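Local coordinates for cobalamin biosynthesis protein (Agrobacterium tumefaciens, PDB 3BY5), which is of uncharacterised molecular function but belongs to the CbiG C-terminal family and probably takes part in cobalamin (vitamin B12) biosynthesis, at residues A[68-72]-A[73-77]. Sequence-based numbering, arbitrary orientation.
Sequences EIVAQ and ERLEA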
loop_
_atom_site.group_PDB
_atom_site.type_symbol
_atom_site.label_atom_id
_atom_site.label_comp_id
_atom_site.label_asym_id
_atom_site.label_seq_id
_atom_site.Cartn_x
_atom_site.Cartn_y
_atom_site.Cartn_z
ATOM N N GLU A 68 -1.427 2.538 -0.608
ATOM C CA GLU A 68 -0.856 2.046 0.636
ATOM C C GLU A 68 -1.672 2.526 1.826
ATOM O O GLU A 68 -1.789 3.721 2.069
ATOM C CB GLU A 68 0.616 2.437 0.787
ATOM C CG GLU A 68 1.279 1.794 2.002
ATOM C CD GLU A 68 2.756 2.126 2.127
ATOM O OE1 GLU A 68 3.430 2.261 1.085
ATOM O OE2 GLU A 68 3.253 2.231 3.272
ATOM N N ILE A 69 -2.259 1.581 2.549
ATOM C CA ILE A 69 -2.940 1.886 3.800
ATOM C C ILE A 69 -1.898 1.752 4.906
ATOM O O ILE A 69 -1.563 0.645 5.335
ATOM C CB ILE A 69 -4.157 0.967 4.041
ATOM C CG1 ILE A 69 -5.053 0.948 2.797
ATOM C CG2 ILE A 69 -4.933 1.412 5.297
ATOM C CD1 ILE A 69 -5.953 -0.257 2.689
ATOM N N VAL A 70 -1.373 2.898 5.331
ATOM C CA VAL A 70 -0.229 2.966 6.230
ATOM C C VAL A 70 -0.664 2.713 7.671
ATOM O O VAL A 70 -1.582 3.363 8.156
ATOM C CB VAL A 70 0.468 4.345 6.114
ATOM C CG1 VAL A 70 1.679 4.407 6.996
ATOM C CG2 VAL A 70 0.870 4.618 4.677
ATOM N N ALA A 71 -0.007 1.759 8.334
ATOM C CA ALA A 71 -0.275 1.418 9.737
ATOM C C ALA A 71 -0.044 2.602 10.670
ATOM O O ALA A 71 0.806 3.450 10.398
ATOM C CB ALA A 71 0.585 0.240 10.165
ATOM N N GLN A 72 -0.800 2.648 11.766
ATOM C CA GLN A 72 -0.748 3.756 12.729
ATOM C C GLN A 72 0.623 3.913 13.396
ATOM O O GLN A 72 1.043 5.029 13.688
ATOM C CB GLN A 72 -1.851 3.595 13.785
ATOM C CG GLN A 72 -2.202 4.870 14.565
ATOM C CD GLN A 72 -3.009 5.876 13.750
ATOM O OE1 GLN A 72 -3.948 5.512 13.036
ATOM N NE2 GLN A 72 -2.651 7.151 13.865
ATOM N N GLU A 73 1.310 2.790 13.610
ATOM C CA GLU A 73 2.668 2.754 14.162
ATOM C C GLU A 73 3.655 3.455 13.248
ATOM O O GLU A 73 4.571 4.128 13.715
ATOM C CB GLU A 73 3.130 1.302 14.353
ATOM C CG GLU A 73 2.573 0.593 15.588
ATOM C CD GLU A 73 1.143 0.068 15.419
ATOM O OE1 GLU A 73 0.577 -0.428 16.423
ATOM O OE2 GLU A 73 0.584 0.138 14.298
ATOM N N ARG A 74 3.455 3.274 11.945
ATOM C CA ARG A 74 4.306 3.845 10.911
ATOM C C ARG A 74 4.004 5.335 10.741
ATOM O O ARG A 74 4.913 6.133 10.525
ATOM C CB ARG A 74 4.112 3.066 9.601
ATOM C CG ARG A 74 5.000 3.479 8.422
ATOM C CD ARG A 74 6.413 2.914 8.501
ATOM N NE ARG A 74 7.363 3.875 9.063
ATOM C CZ ARG A 74 8.128 4.696 8.344
ATOM N NH1 ARG A 74 8.066 4.682 7.014
ATOM N NH2 ARG A 74 8.960 5.532 8.957
ATOM N N LEU A 75 2.727 5.698 10.852
ATOM C CA LEU A 75 2.301 7.091 10.803
ATOM C C LEU A 75 2.880 7.877 11.953
ATOM O O LEU A 75 3.410 8.971 11.753
ATOM C CB LEU A 75 0.782 7.200 10.868
ATOM C CG LEU A 75 -0.070 6.874 9.644
ATOM C CD1 LEU A 75 -1.527 7.057 9.998
ATOM C CD2 LEU A 75 0.288 7.763 8.493
ATOM N N GLU A 76 2.767 7.316 13.157
ATOM C CA GLU A 76 3.322 7.927 14.360
ATOM C C GLU A 76 4.836 8.138 14.262
ATOM O O GLU A 76 5.339 9.197 14.629
ATOM C CB GLU A 76 2.973 7.101 15.601
ATOM C CG GLU A 76 1.522 7.239 16.078
ATOM C CD GLU A 76 1.172 8.624 16.623
ATOM O OE1 GLU A 76 2.075 9.345 17.117
ATOM O OE2 GLU A 76 -0.027 8.983 16.568
ATOM N N ALA A 77 5.541 7.136 13.747
ATOM C CA ALA A 77 6.987 7.199 13.542
ATOM C C ALA A 77 7.386 8.357 12.641
ATOM O O ALA A 77 8.281 9.122 12.982
ATOM C CB ALA A 77 7.494 5.884 12.968
#
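Leu75 and Arg74, both in the first turn of helix 72-84, reach back to Val70 in the short link that joins this helix to strand 67-69. Leu75 can be followed outward. Leu75 CB lies 3.6 Å from Gln72 O, and Leu75 CG sits as close to Ala71 O. The chain then forks: Leu75 CD2 turns to Val70, meeting Val70 CG1 at 3.9 Å, whereas Leu75 CD1 has the amide of Gln72 on one side, with Gln72 NE2 4.0 Å away, and lies near the carbonyl O of Val70. With chi1 at -178°, Val70 CG1 stands opposite the backbone N and beside the carbonyl carbon, which turns it to the helix, where it touches Arg74 as well as Leu75; Arg74 CG is 3.7 Å from Val70 CG1. Beyond that point the Arg74 chain bends and carries its guanidinium away, where it forms a long, weak ion pair with Glu81.

Ala71 is the N-cap. Ala71 O accepts a hydrogen bond from Leu75 N at 3.0 Å, in the carbonyl plane, and a weak, bent bond from Arg74 N as well. One residue on, Glu76 N donates to Gln72 O at 2.9 Å, the straighter bond at 165°. Helix 98-107 packs on Val70, Arg74 and Leu75, while Ala71 N is hydrogen-bonded to Ser66 of the second subunit, next to the place where strand 67-69 continues the sheet across the dimer interface.

The chemistry is thus divided: backbone carbonyls anchor the first turn of the helix, while aliphatic carbons of Val70, Arg74 and Leu75 make the side-chain packing at the strand exit.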